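Local atomic coordinates of importin-95 (PDB entry 4XRI), a protein that probably serves as a nuclear transport receptor of the importin-beta family, a flexible HEAT-repeat protein that imports cargo proteins and is thought to bind a small GTPase. Residues Leu16-Leu20 / His61-Ala66; Val50-Ala54 / Leu104-Thr108; Leu109-Ser114 / His154-Ser159; Ala128-Pro133 / Asp173-Leu178; Gly164-Gln170 / Asp212-Phe216. The protein carries 2 engineered substitutions. All coordinates share one frame; numbering follows the deposited sequence.

Contact 1 of 5, residues Leu16-Leu20 / His61-Ala66; sequences LENSL and HIRAAA. With SO4 (sulfate ion), chain C.
The carboxylate of Glu17 and the imidazole of His61 meet at a slant, their planes 56° apart, yet the oxygen that is used lies almost exactly in the plane of the ring. His61 NE2 donates to Glu17 OE1 over 3.1 Å in a nearly straight bond (161°), received on the syn lone pair of the oxygen. Glu17 gets there with CG anti to its backbone N (chi1 -171°) and a bend at chi2, which folds the acid back over Ile62; its OE1 lies 3.3 Å from Ile62 CD1, the two side chains crossing at about a right angle.

Beside this polar edge, Leu16 points toward helix 60-72, joining helix 11-19 to it at the N-terminal end of the HEAT-repeat array. Its CD1 settles on Ala66 CB at 3.6 Å and on Ile62 CG2 at 3.9 Å, while CD2 leans toward Ala65. Leu20 adds a looser touch from CD1 to Ala65 CB.

At the other side of the imidazole a sulfate, probably from the crystallisation liquor and also bound by Lys115, accepts from His61 N (N to O2, 3.1 Å); ND1 faces the same O2 at a distance too short to trust. With His61 replaced by alanine, Glu17 OE1 would probably lose its donor and the acid swing more freely away from Ile62. The nearby anions could favour a protonated imidazole in the crystal.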
# COMPACT_ATOMS: atom_id res chain seq x y z
N LEU A 16 -9.99 -32.21 18.55
CA LEU A 16 -10.02 -30.76 18.68
C LEU A 16 -8.87 -30.25 19.54
O LEU A 16 -8.28 -29.22 19.24
CB LEU A 16 -11.35 -30.30 19.28
CG LEU A 16 -12.59 -30.41 18.39
CD1 LEU A 16 -13.83 -30.02 19.17
CD2 LEU A 16 -12.45 -29.56 17.14
N GLU A 17 -8.57 -30.98 20.61
CA GLU A 17 -7.46 -30.62 21.48
C GLU A 17 -6.15 -30.69 20.70
O GLU A 17 -5.30 -29.81 20.80
CB GLU A 17 -7.40 -31.53 22.71
CG GLU A 17 -6.41 -31.09 23.76
CD GLU A 17 -6.77 -29.75 24.38
OE1 GLU A 17 -7.79 -29.70 25.11
OE2 GLU A 17 -6.05 -28.76 24.15
N ASN A 18 -6.01 -31.75 19.90
CA ASN A 18 -4.87 -31.90 19.01
C ASN A 18 -4.88 -30.84 17.92
O ASN A 18 -3.83 -30.44 17.41
CB ASN A 18 -4.84 -33.29 18.39
CG ASN A 18 -4.55 -34.38 19.40
OD1 ASN A 18 -3.85 -34.15 20.39
ND2 ASN A 18 -5.09 -35.57 19.16
N SER A 19 -6.07 -30.39 17.55
CA SER A 19 -6.22 -29.34 16.55
C SER A 19 -5.64 -28.02 17.04
O SER A 19 -5.28 -27.15 16.25
CB SER A 19 -7.68 -29.16 16.15
OG SER A 19 -7.83 -28.14 15.18
N LEU A 20 -5.54 -27.88 18.36
CA LEU A 20 -4.98 -26.68 18.97
C LEU A 20 -3.57 -26.92 19.49
O LEU A 20 -2.97 -26.04 20.11
CB LEU A 20 -5.87 -26.18 20.11
CG LEU A 20 -7.28 -25.71 19.76
CD1 LEU A 20 -7.87 -24.91 20.92
CD2 LEU A 20 -7.27 -24.87 18.49
N HIS A 61 -12.68 -23.90 25.70
CA HIS A 61 -11.80 -23.81 24.55
C HIS A 61 -12.06 -24.94 23.56
O HIS A 61 -11.88 -24.77 22.35
CB HIS A 61 -10.33 -23.81 24.99
CG HIS A 61 -9.87 -25.10 25.61
ND1 HIS A 61 -10.03 -25.38 26.95
CD2 HIS A 61 -9.25 -26.17 25.07
CE1 HIS A 61 -9.53 -26.58 27.20
NE2 HIS A 61 -9.05 -27.08 26.08
N ILE A 62 -12.49 -26.09 24.06
CA ILE A 62 -12.88 -27.20 23.19
C ILE A 62 -14.15 -26.84 22.43
O ILE A 62 -14.23 -27.04 21.21
CB ILE A 62 -13.11 -28.50 23.98
CG1 ILE A 62 -11.81 -28.96 24.65
CG2 ILE A 62 -13.64 -29.60 23.07
CD1 ILE A 62 -10.68 -29.19 23.67
N ARG A 63 -15.13 -26.32 23.15
CA ARG A 63 -16.40 -25.93 22.56
C ARG A 63 -16.22 -24.83 21.52
O ARG A 63 -16.85 -24.87 20.46
CB ARG A 63 -17.37 -25.46 23.65
CG ARG A 63 -17.65 -26.51 24.70
CD ARG A 63 -18.51 -25.96 25.82
NE ARG A 63 -19.87 -25.65 25.36
CZ ARG A 63 -20.81 -25.13 26.13
NH1 ARG A 63 -20.55 -24.85 27.40
NH2 ARG A 63 -22.02 -24.89 25.64
N ALA A 64 -15.37 -23.86 21.83
CA ALA A 64 -15.06 -22.78 20.90
C ALA A 64 -14.43 -23.35 19.63
O ALA A 64 -14.82 -23.00 18.52
CB ALA A 64 -14.13 -21.76 21.54
N ALA A 65 -13.47 -24.25 19.82
CA ALA A 65 -12.80 -24.92 18.71
C ALA A 65 -13.79 -25.65 17.81
O ALA A 65 -13.69 -25.58 16.59
CB ALA A 65 -11.76 -25.90 19.24
N ALA A 66 -14.75 -26.32 18.43
CA ALA A 66 -15.80 -27.03 17.71
C ALA A 66 -16.65 -26.05 16.90
O ALA A 66 -16.97 -26.30 15.74
CB ALA A 66 -16.67 -27.83 18.67
S SO4 C . -10.85 -22.86 29.07
O1 SO4 C . -9.44 -22.72 28.70
O2 SO4 C . -11.37 -24.10 28.51
O3 SO4 C . -10.96 -22.90 30.53
O4 SO4 C . -11.60 -21.72 28.56

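Contact 2 of 5, residues Val50-Ala54 / Leu104-Thr108; sequences VQALA and LALET
Helix turns Val50-Ala54 and Leu104-Thr108 run in nearly the same direction, their axes 18° apart and 9.3 Å at closest approach, and they draw together toward their C-terminal ends, where the CA atoms of Ala54 and Thr108 are 5.4 Å apart. The interface joins helix 42-54 to helix 95-108 in the N-terminal part of the HEAT-repeat stack.

At the wider end, Val50 and Leu104 cross at about a right angle. Val50 CG2 rests on Leu104 CB at 3.7 Å, and Val50 CG1 meets Leu104 CD1, which also reaches the CG methylene of Gln51. The other methyl of Leu104, CD2, leans on Ala54 CB. Thr108 fills the narrow end with both branches. Its CG2 stands anti to the backbone N (chi1 of OG1 -58°) and lies against Leu53, 4.0 Å from CG and 3.7 Å from the carbonyl O of that residue. The hydroxyl, 3.5 Å from Ala54 CB, turns back to its own helix, Thr108 OG1 donating to Leu104 O at 2.7 Å. That oxygen also accepts from Thr108 N, the two donors arriving from opposite faces of the carbonyl plane.

A glycine in place of Thr108 would probably open a gap beside Leu53 and cost Leu104 O its second donor. The hydroxyl is satisfied within its own helix although it packs on Ala54, and the contact between the two turns is mostly apolar.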
# COMPACT_ATOMS: atom_id res chain seq x y z
N VAL A 50 -21.45 -29.39 16.15
CA VAL A 50 -22.43 -28.55 16.83
C VAL A 50 -22.82 -29.17 18.17
O VAL A 50 -23.16 -28.45 19.11
CB VAL A 50 -23.69 -28.32 15.96
CG1 VAL A 50 -24.55 -29.57 15.87
CG2 VAL A 50 -24.50 -27.15 16.51
N GLN A 51 -22.74 -30.49 18.27
CA GLN A 51 -23.06 -31.17 19.52
C GLN A 51 -21.96 -30.93 20.54
O GLN A 51 -22.23 -30.72 21.72
CB GLN A 51 -23.25 -32.67 19.28
CG GLN A 51 -24.64 -33.04 18.79
CD GLN A 51 -24.78 -34.53 18.51
OE1 GLN A 51 -23.87 -35.17 17.99
NE2 GLN A 51 -25.94 -35.08 18.86
N ALA A 52 -20.71 -30.95 20.07
CA ALA A 52 -19.56 -30.68 20.93
C ALA A 52 -19.56 -29.22 21.38
O ALA A 52 -19.11 -28.89 22.47
CB ALA A 52 -18.27 -31.01 20.20
N LEU A 53 -20.09 -28.36 20.52
CA LEU A 53 -20.24 -26.94 20.84
C LEU A 53 -21.31 -26.74 21.91
O LEU A 53 -21.17 -25.88 22.79
CB LEU A 53 -20.59 -26.15 19.58
CG LEU A 53 -21.12 -24.72 19.76
CD1 LEU A 53 -20.08 -23.83 20.42
CD2 LEU A 53 -21.57 -24.15 18.42
N ALA A 54 -22.36 -27.54 21.85
CA ALA A 54 -23.51 -27.38 22.74
C ALA A 54 -23.30 -28.10 24.08
O ALA A 54 -24.07 -27.89 25.02
CB ALA A 54 -24.77 -27.89 22.06
N LEU A 104 -29.48 -26.17 17.86
CA LEU A 104 -28.43 -26.35 18.86
C LEU A 104 -27.54 -25.11 18.96
O LEU A 104 -27.14 -24.71 20.05
CB LEU A 104 -27.58 -27.58 18.54
CG LEU A 104 -28.21 -28.93 18.88
CD1 LEU A 104 -27.25 -30.06 18.54
CD2 LEU A 104 -28.58 -28.98 20.36
N ALA A 105 -27.25 -24.50 17.81
CA ALA A 105 -26.45 -23.28 17.77
C ALA A 105 -27.18 -22.16 18.50
O ALA A 105 -26.59 -21.43 19.30
CB ALA A 105 -26.15 -22.88 16.34
N LEU A 106 -28.47 -22.02 18.20
CA LEU A 106 -29.32 -21.03 18.85
C LEU A 106 -29.34 -21.19 20.36
O LEU A 106 -29.21 -20.22 21.11
CB LEU A 106 -30.75 -21.11 18.31
CG LEU A 106 -31.21 -20.05 17.31
CD1 LEU A 106 -32.70 -20.20 17.02
CD2 LEU A 106 -30.90 -18.65 17.84
N GLU A 107 -29.51 -22.43 20.81
CA GLU A 107 -29.62 -22.74 22.23
C GLU A 107 -28.31 -22.47 22.98
O GLU A 107 -28.32 -22.12 24.16
CB GLU A 107 -30.06 -24.19 22.42
CG GLU A 107 -31.52 -24.43 22.07
CD GLU A 107 -31.86 -25.90 21.92
OE1 GLU A 107 -33.04 -26.22 21.65
OE2 GLU A 107 -30.95 -26.75 22.06
N THR A 108 -27.19 -22.62 22.28
CA THR A 108 -25.86 -22.47 22.88
C THR A 108 -25.58 -21.00 23.24
O THR A 108 -24.71 -20.71 24.07
CB THR A 108 -24.77 -23.01 21.93
OG1 THR A 108 -25.03 -24.38 21.63
CG2 THR A 108 -23.37 -22.91 22.54

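Contact 3 of 5, residues Leu109-Ser114 / His154-Ser159; sequences LASPNS and HQKQAS. Engineered in segment 109-114: Pro112 (natural residue Ser). With SO4 (sulfate ion), chain I.
With CG anti to its carbonyl carbon (chi1 -84°), His154 turns one face of its ring to Pro112, and Leu109, in the same kind of rotamer (chi1 -67°), drops its methyls onto Ala158 and Ser159. The contact sets the loop between helices 95-108 and 114-131 against helix 153-168 of the HEAT-repeat array. In that loop Ser111 forms an ST turn, its OG accepting from Asn113 N while also bonding Glu56; Asn113, at the N-cap of helix 114-131, caps Ala116 N.

Pro112, an engineered residue, makes a CH-pi contact: its CA stands 3.9 Å from the centroid of the His154 ring, 12° off the normal. The opposite face is covered by Gln157 OE1, itself held by Gln153. Farther along, Leu109 CD2 packs on Ala158 CB at 3.8 Å, and CD1 approaches Ser159 OG. Leu109 O receives a CA-H...O contact from Gln155 CA (3.3 Å). A water links Ala110 O to Gln155 N, weakly at the nitrogen.

At the edge of the imidazole sits a sulfate, probably from the crystallisation liquor. His154 NE2 donates to its O1 over 2.9 Å, and a second water joins its O3 to Gln157 NE2.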
# COMPACT_ATOMS: atom_id res chain seq x y z
N LEU A 109 -26.32 -20.08 22.64
CA LEU A 109 -26.19 -18.66 22.96
C LEU A 109 -26.43 -18.39 24.45
O LEU A 109 -25.91 -17.43 25.01
CB LEU A 109 -27.17 -17.82 22.14
CG LEU A 109 -26.97 -17.73 20.62
CD1 LEU A 109 -28.00 -16.78 20.03
CD2 LEU A 109 -25.56 -17.27 20.28
N ALA A 110 -27.23 -19.25 25.08
CA ALA A 110 -27.62 -19.06 26.47
C ALA A 110 -26.58 -19.60 27.44
O ALA A 110 -26.69 -19.39 28.65
CB ALA A 110 -28.97 -19.72 26.72
N SER A 111 -25.58 -20.30 26.91
CA SER A 111 -24.54 -20.92 27.74
C SER A 111 -23.80 -19.90 28.60
O SER A 111 -23.42 -18.84 28.12
CB SER A 111 -23.54 -21.67 26.86
OG SER A 111 -22.49 -22.21 27.65
N PRO A 112 -23.60 -20.23 29.89
CA PRO A 112 -22.83 -19.38 30.80
C PRO A 112 -21.35 -19.35 30.44
O PRO A 112 -20.60 -18.52 30.95
CB PRO A 112 -23.06 -20.03 32.17
CG PRO A 112 -23.37 -21.45 31.86
CD PRO A 112 -24.14 -21.42 30.57
N ASN A 113 -20.92 -20.26 29.56
CA ASN A 113 -19.56 -20.24 29.05
C ASN A 113 -19.43 -19.25 27.89
O ASN A 113 -20.01 -19.45 26.83
CB ASN A 113 -19.13 -21.63 28.61
CG ASN A 113 -17.65 -21.70 28.25
OD1 ASN A 113 -17.28 -21.54 27.08
ND2 ASN A 113 -16.81 -21.93 29.25
N SER A 114 -18.67 -18.19 28.12
CA SER A 114 -18.55 -17.09 27.17
C SER A 114 -17.96 -17.51 25.83
O SER A 114 -18.40 -17.05 24.78
CB SER A 114 -17.71 -15.96 27.77
OG SER A 114 -18.40 -15.32 28.82
N HIS A 154 -25.79 -13.98 29.73
CA HIS A 154 -25.00 -14.53 28.64
C HIS A 154 -25.80 -14.69 27.35
O HIS A 154 -25.25 -14.48 26.26
CB HIS A 154 -24.38 -15.86 29.04
CG HIS A 154 -23.10 -15.73 29.80
ND1 HIS A 154 -23.06 -15.38 31.14
CD2 HIS A 154 -21.81 -15.88 29.42
CE1 HIS A 154 -21.81 -15.33 31.54
NE2 HIS A 154 -21.03 -15.63 30.52
N GLN A 155 -27.07 -15.04 27.45
CA GLN A 155 -27.90 -15.13 26.26
C GLN A 155 -28.02 -13.75 25.62
O GLN A 155 -28.03 -13.62 24.40
CB GLN A 155 -29.29 -15.69 26.56
CG GLN A 155 -30.16 -15.78 25.30
CD GLN A 155 -31.47 -16.50 25.51
OE1 GLN A 155 -32.24 -16.19 26.42
NE2 GLN A 155 -31.74 -17.48 24.65
N LYS A 156 -28.11 -12.72 26.45
CA LYS A 156 -28.14 -11.34 25.96
C LYS A 156 -26.84 -10.99 25.26
O LYS A 156 -26.85 -10.53 24.11
CB LYS A 156 -28.39 -10.36 27.11
CG LYS A 156 -29.85 -10.19 27.48
CD LYS A 156 -30.02 -9.01 28.43
CE LYS A 156 -31.48 -8.68 28.67
NZ LYS A 156 -31.65 -7.38 29.37
N GLN A 157 -25.72 -11.20 25.96
CA GLN A 157 -24.39 -10.94 25.42
C GLN A 157 -24.19 -11.56 24.05
O GLN A 157 -23.84 -10.88 23.08
CB GLN A 157 -23.31 -11.48 26.37
CG GLN A 157 -23.18 -10.78 27.70
CD GLN A 157 -22.11 -11.42 28.57
OE1 GLN A 157 -22.41 -12.17 29.49
NE2 GLN A 157 -20.85 -11.13 28.26
N ALA A 158 -24.41 -12.87 23.98
CA ALA A 158 -24.13 -13.66 22.78
C ALA A 158 -25.07 -13.32 21.63
O ALA A 158 -24.67 -13.34 20.47
CB ALA A 158 -24.21 -15.15 23.11
N SER A 159 -26.32 -13.00 21.96
CA SER A 159 -27.30 -12.66 20.94
C SER A 159 -27.02 -11.28 20.37
O SER A 159 -27.20 -11.05 19.17
CB SER A 159 -28.72 -12.73 21.50
OG SER A 159 -29.00 -14.03 21.98
S SO4 I . -17.97 -15.16 32.36
O1 SO4 I . -18.45 -16.36 31.68
O2 SO4 I . -16.55 -14.98 32.09
O3 SO4 I . -18.71 -13.99 31.88
O4 SO4 I . -18.18 -15.30 33.80
O HOH W 1 -27.77 -17.22 29.58
O HOH W 2 -18.41 -12.49 29.90

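Contact 4 of 5, residues Ala128-Pro133 / Asp173-Leu178; sequences AAIELP and DLRNSL
Leu132 packs against helix 172-178 near the C-terminal end of helix 114-131, where the two helices meet in the HEAT-repeat superhelix. Its CB sits between two partners at the same distance, 3.8 Å from Leu174 CD1 and 3.8 Å from Ser177 OG. The first torsion (chi1 -72°), with CG anti to the carbonyl carbon, carries the chain on until CD1 lies against Leu174 CD1 at 3.8 Å and, more loosely, Leu178 CD2 at 4.2 Å. Leu132 thus crosses both leucines at a slant, with Met141 of helix 140-150 touching it and Leu178 alike.

Leu174 answers from the other side. With CG anti to its backbone N (chi1 178°) it swings its methyls back toward helix 114-131: CD1 takes up Leu132 and approaches Pro133 CD, while CD2 comes 4.2 Å from Ala129 CA. Pro133 lies flanking this core, its CB against Asp173 CB at 4.1 Å and its CG over the backbone of Leu174.

Across the interface the contacts are mostly apolar, and the one hydroxyl in it is satisfied within its own helix. Ser177 presents CB to Leu132 O at 3.6 Å and turns its OG to donate to Leu174 O over 2.6 Å.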
# COMPACT_ATOMS: atom_id res chain seq x y z
N ALA A 128 -26.78 -17.57 8.81
CA ALA A 128 -27.68 -16.48 8.45
C ALA A 128 -27.29 -15.85 7.12
O ALA A 128 -28.16 -15.47 6.32
CB ALA A 128 -27.70 -15.42 9.54
N ALA A 129 -25.99 -15.73 6.88
CA ALA A 129 -25.48 -15.14 5.64
C ALA A 129 -25.92 -15.95 4.43
O ALA A 129 -26.05 -15.43 3.32
CB ALA A 129 -23.97 -15.05 5.69
N ILE A 130 -26.18 -17.24 4.66
CA ILE A 130 -26.66 -18.13 3.61
C ILE A 130 -28.18 -18.14 3.52
O ILE A 130 -28.75 -18.06 2.42
CB ILE A 130 -26.16 -19.57 3.83
CG1 ILE A 130 -24.63 -19.61 3.86
CG2 ILE A 130 -26.71 -20.50 2.76
CD1 ILE A 130 -24.07 -20.94 4.32
N GLU A 131 -28.84 -18.24 4.66
CA GLU A 131 -30.27 -18.54 4.68
C GLU A 131 -31.20 -17.32 4.64
O GLU A 131 -32.28 -17.39 4.05
CB GLU A 131 -30.60 -19.38 5.91
CG GLU A 131 -30.04 -20.78 5.87
CD GLU A 131 -30.87 -21.76 6.67
OE1 GLU A 131 -31.67 -21.31 7.52
OE2 GLU A 131 -30.74 -22.98 6.44
N LEU A 132 -30.79 -16.22 5.27
CA LEU A 132 -31.65 -15.04 5.33
C LEU A 132 -31.96 -14.40 3.96
O LEU A 132 -33.10 -13.98 3.72
CB LEU A 132 -31.03 -13.99 6.25
CG LEU A 132 -31.09 -14.33 7.74
CD1 LEU A 132 -30.52 -13.21 8.58
CD2 LEU A 132 -32.52 -14.64 8.15
N PRO A 133 -30.96 -14.32 3.05
CA PRO A 133 -31.33 -13.81 1.72
C PRO A 133 -32.35 -14.68 0.99
O PRO A 133 -33.13 -14.18 0.18
CB PRO A 133 -29.99 -13.80 0.97
CG PRO A 133 -28.97 -13.67 2.03
CD PRO A 133 -29.50 -14.44 3.20
N ASP A 173 -27.56 -8.36 -0.36
CA ASP A 173 -28.77 -9.16 -0.21
C ASP A 173 -29.11 -9.40 1.26
O ASP A 173 -30.28 -9.35 1.64
CB ASP A 173 -28.61 -10.50 -0.94
CG ASP A 173 -28.33 -10.31 -2.43
OD1 ASP A 173 -28.51 -9.18 -2.92
OD2 ASP A 173 -27.95 -11.29 -3.09
N LEU A 174 -28.10 -9.65 2.07
CA LEU A 174 -28.31 -9.85 3.50
C LEU A 174 -28.82 -8.57 4.16
O LEU A 174 -29.78 -8.60 4.93
CB LEU A 174 -27.02 -10.32 4.18
CG LEU A 174 -27.09 -10.51 5.69
CD1 LEU A 174 -28.17 -11.52 6.06
CD2 LEU A 174 -25.74 -10.96 6.23
N ARG A 175 -28.17 -7.45 3.84
CA ARG A 175 -28.60 -6.14 4.32
C ARG A 175 -30.06 -5.90 3.99
O ARG A 175 -30.85 -5.52 4.86
CB ARG A 175 -27.73 -5.03 3.71
CG ARG A 175 -26.35 -4.89 4.32
CD ARG A 175 -26.42 -4.46 5.78
NE ARG A 175 -25.35 -3.53 6.13
CZ ARG A 175 -24.07 -3.88 6.26
NH1 ARG A 175 -23.69 -5.13 6.06
NH2 ARG A 175 -23.16 -2.96 6.58
N ASN A 176 -30.42 -6.13 2.73
CA ASN A 176 -31.78 -5.92 2.25
C ASN A 176 -32.78 -6.83 2.96
O ASN A 176 -33.91 -6.42 3.21
CB ASN A 176 -31.85 -6.16 0.74
CG ASN A 176 -33.23 -5.90 0.17
OD1 ASN A 176 -33.89 -4.93 0.54
ND2 ASN A 176 -33.67 -6.78 -0.72
N SER A 177 -32.35 -8.04 3.28
CA SER A 177 -33.22 -8.99 3.99
C SER A 177 -33.44 -8.56 5.43
O SER A 177 -34.41 -8.97 6.07
CB SER A 177 -32.62 -10.40 3.95
OG SER A 177 -31.56 -10.53 4.88
N LEU A 178 -32.54 -7.72 5.95
CA LEU A 178 -32.62 -7.26 7.33
C LEU A 178 -33.45 -5.99 7.47
O LEU A 178 -33.83 -5.62 8.58
CB LEU A 178 -31.22 -7.01 7.89
CG LEU A 178 -30.28 -8.19 8.14
CD1 LEU A 178 -28.90 -7.68 8.52
CD2 LEU A 178 -30.84 -9.10 9.21

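Contact 5 of 5, residues Gly164-Gln170 / Asp212-Phe216; sequences GFICETQ and DSLEF
Where helix 153-168 comes to its end, Cys167 and Glu168 lie against Ser213 and Asp212, at the joint where helix 200-212 gives way to the short helix 214-217. The backbones are close, the CA atoms of Cys167 and Ser213 being 5.0 Å apart. Gly164 contributes to this closeness: its CA comes 3.7 Å from Ser213 OG, and its carbonyl O faces Asp212 CB.

Cys167 is buried and points toward segment 212-216. Its CB touches Ser213 OG at 3.4 Å, a hydroxyl hydrogen-bonded to Ala209 O, back in helix 200-212. SG, anti to the carbonyl carbon (chi1 -76°), points on to the Phe216 ring in a sulfur-aromatic contact, 4.3 Å from the centroid and oblique at 44° from the normal; the nearest ring atom is CD2.

The site belongs to the stacked helices of the HEAT-repeat superhelix, and its polar rim is acidic. Glu168 and Asp212 lie side by side and point the same way, Glu168 OE2 3.7 Å from Asp212 OD1, with their carboxylate planes 37° apart. Arg255 of helix 243-260 pairs with Asp212 OD1 and is likely to ease this repulsion, although the proximity could still raise the proton affinity of one acid. Nearer the backbone, Glu168 CB comes 3.1 Å from Asp212 O.

A water ties the two backbones together between these groups: it donates to Cys167 O at 2.8 Å, gives a weak bond to Asp212 O, and accepts from Phe216 N at 2.9 Å.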
# COMPACT_ATOMS: atom_id res chain seq x y z
N GLY A 164 -24.67 -8.29 15.86
CA GLY A 164 -23.60 -7.46 15.35
C GLY A 164 -22.86 -8.12 14.19
O GLY A 164 -22.55 -7.47 13.19
N PHE A 165 -22.59 -9.41 14.34
CA PHE A 165 -21.93 -10.20 13.30
C PHE A 165 -22.72 -10.19 12.00
O PHE A 165 -22.17 -10.04 10.91
CB PHE A 165 -21.71 -11.64 13.76
CG PHE A 165 -20.64 -11.80 14.80
CD1 PHE A 165 -19.82 -10.74 15.14
CD2 PHE A 165 -20.45 -13.02 15.42
CE1 PHE A 165 -18.84 -10.89 16.10
CE2 PHE A 165 -19.46 -13.18 16.37
CZ PHE A 165 -18.65 -12.11 16.71
N ILE A 166 -24.03 -10.35 12.13
CA ILE A 166 -24.93 -10.39 10.99
C ILE A 166 -25.06 -9.02 10.32
O ILE A 166 -25.01 -8.91 9.10
CB ILE A 166 -26.33 -10.89 11.42
CG1 ILE A 166 -26.26 -12.38 11.79
CG2 ILE A 166 -27.34 -10.68 10.31
CD1 ILE A 166 -27.52 -12.91 12.42
N CYS A 167 -25.19 -7.98 11.14
CA CYS A 167 -25.38 -6.63 10.61
C CYS A 167 -24.12 -6.03 10.00
O CYS A 167 -24.20 -5.16 9.13
CB CYS A 167 -25.89 -5.70 11.72
SG CYS A 167 -27.65 -5.92 12.11
N GLU A 168 -22.95 -6.50 10.43
CA GLU A 168 -21.69 -5.95 9.92
C GLU A 168 -21.33 -6.55 8.57
O GLU A 168 -20.54 -5.98 7.83
CB GLU A 168 -20.55 -6.18 10.91
CG GLU A 168 -19.98 -7.58 10.92
CD GLU A 168 -18.73 -7.71 11.77
OE1 GLU A 168 -18.38 -8.85 12.14
OE2 GLU A 168 -18.11 -6.67 12.08
N THR A 169 -21.93 -7.70 8.27
CA THR A 169 -21.64 -8.40 7.02
C THR A 169 -21.99 -7.54 5.82
O THR A 169 -23.16 -7.26 5.55
CB THR A 169 -22.42 -9.73 6.92
OG1 THR A 169 -22.05 -10.58 8.01
CG2 THR A 169 -22.11 -10.43 5.61
N GLN A 170 -20.95 -7.11 5.11
CA GLN A 170 -21.10 -6.22 3.97
C GLN A 170 -21.59 -6.97 2.74
O GLN A 170 -20.84 -7.19 1.79
CB GLN A 170 -19.77 -5.52 3.69
CG GLN A 170 -18.94 -5.32 4.95
CD GLN A 170 -17.63 -4.60 4.69
OE1 GLN A 170 -16.62 -5.22 4.35
NE2 GLN A 170 -17.64 -3.28 4.84
N ASP A 212 -20.48 -2.50 15.40
CA ASP A 212 -20.47 -3.42 14.27
C ASP A 212 -21.65 -3.18 13.33
O ASP A 212 -21.59 -3.52 12.15
CB ASP A 212 -20.48 -4.87 14.76
CG ASP A 212 -19.17 -5.28 15.42
OD1 ASP A 212 -18.14 -4.62 15.15
OD2 ASP A 212 -19.17 -6.26 16.19
N SER A 213 -22.72 -2.60 13.85
CA SER A 213 -23.96 -2.48 13.09
C SER A 213 -24.17 -1.08 12.52
O SER A 213 -25.23 -0.78 11.98
CB SER A 213 -25.16 -2.85 13.97
OG SER A 213 -24.98 -4.12 14.57
N LEU A 214 -23.14 -0.24 12.62
CA LEU A 214 -23.26 1.18 12.27
C LEU A 214 -23.75 1.43 10.85
O LEU A 214 -24.67 2.22 10.64
CB LEU A 214 -21.92 1.88 12.49
CG LEU A 214 -21.69 2.35 13.92
CD1 LEU A 214 -20.33 3.00 14.07
CD2 LEU A 214 -22.80 3.31 14.34
N GLU A 215 -23.12 0.77 9.88
CA GLU A 215 -23.50 0.93 8.49
C GLU A 215 -24.97 0.57 8.28
O GLU A 215 -25.67 1.23 7.51
CB GLU A 215 -22.61 0.06 7.59
CG GLU A 215 -21.15 0.46 7.60
CD GLU A 215 -20.36 -0.16 6.47
OE1 GLU A 215 -20.90 -1.05 5.78
OE2 GLU A 215 -19.19 0.25 6.26
N PHE A 216 -25.44 -0.46 8.98
CA PHE A 216 -26.82 -0.91 8.82
C PHE A 216 -27.82 -0.09 9.65
O PHE A 216 -28.66 0.60 9.09
CB PHE A 216 -26.94 -2.39 9.19
CG PHE A 216 -28.37 -2.88 9.25
CD1 PHE A 216 -29.08 -3.13 8.08
CD2 PHE A 216 -29.00 -3.08 10.46
CE1 PHE A 216 -30.39 -3.57 8.13
CE2 PHE A 216 -30.31 -3.52 10.52
CZ PHE A 216 -31.00 -3.77 9.35
O HOH W 3 -23.39 -2.48 9.57

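In the fold
All five contacts lie in the N-terminal part of the superhelix and pass from helix to helix along it. Arg63 couples the first three: its NE reaches Leu53 O of contact 2 at 2.9 Å, a probable hydrogen bond, and its NH1 lies beside Ser111 of contact 3. Contacts 2 and 3 adjoin in sequence, their centres 12 Å apart. Contact 3 and contact 5 use opposite ends of helix 153-168, with centres 19 Å apart. Contacts 4 and 5 touch directly through the salt bridge from Arg175 NH2 to Glu215 OE1, 3.1 Å, and alternate along the chain. The sulfates at contacts 1 and 3 probably come from the crystallisation liquor.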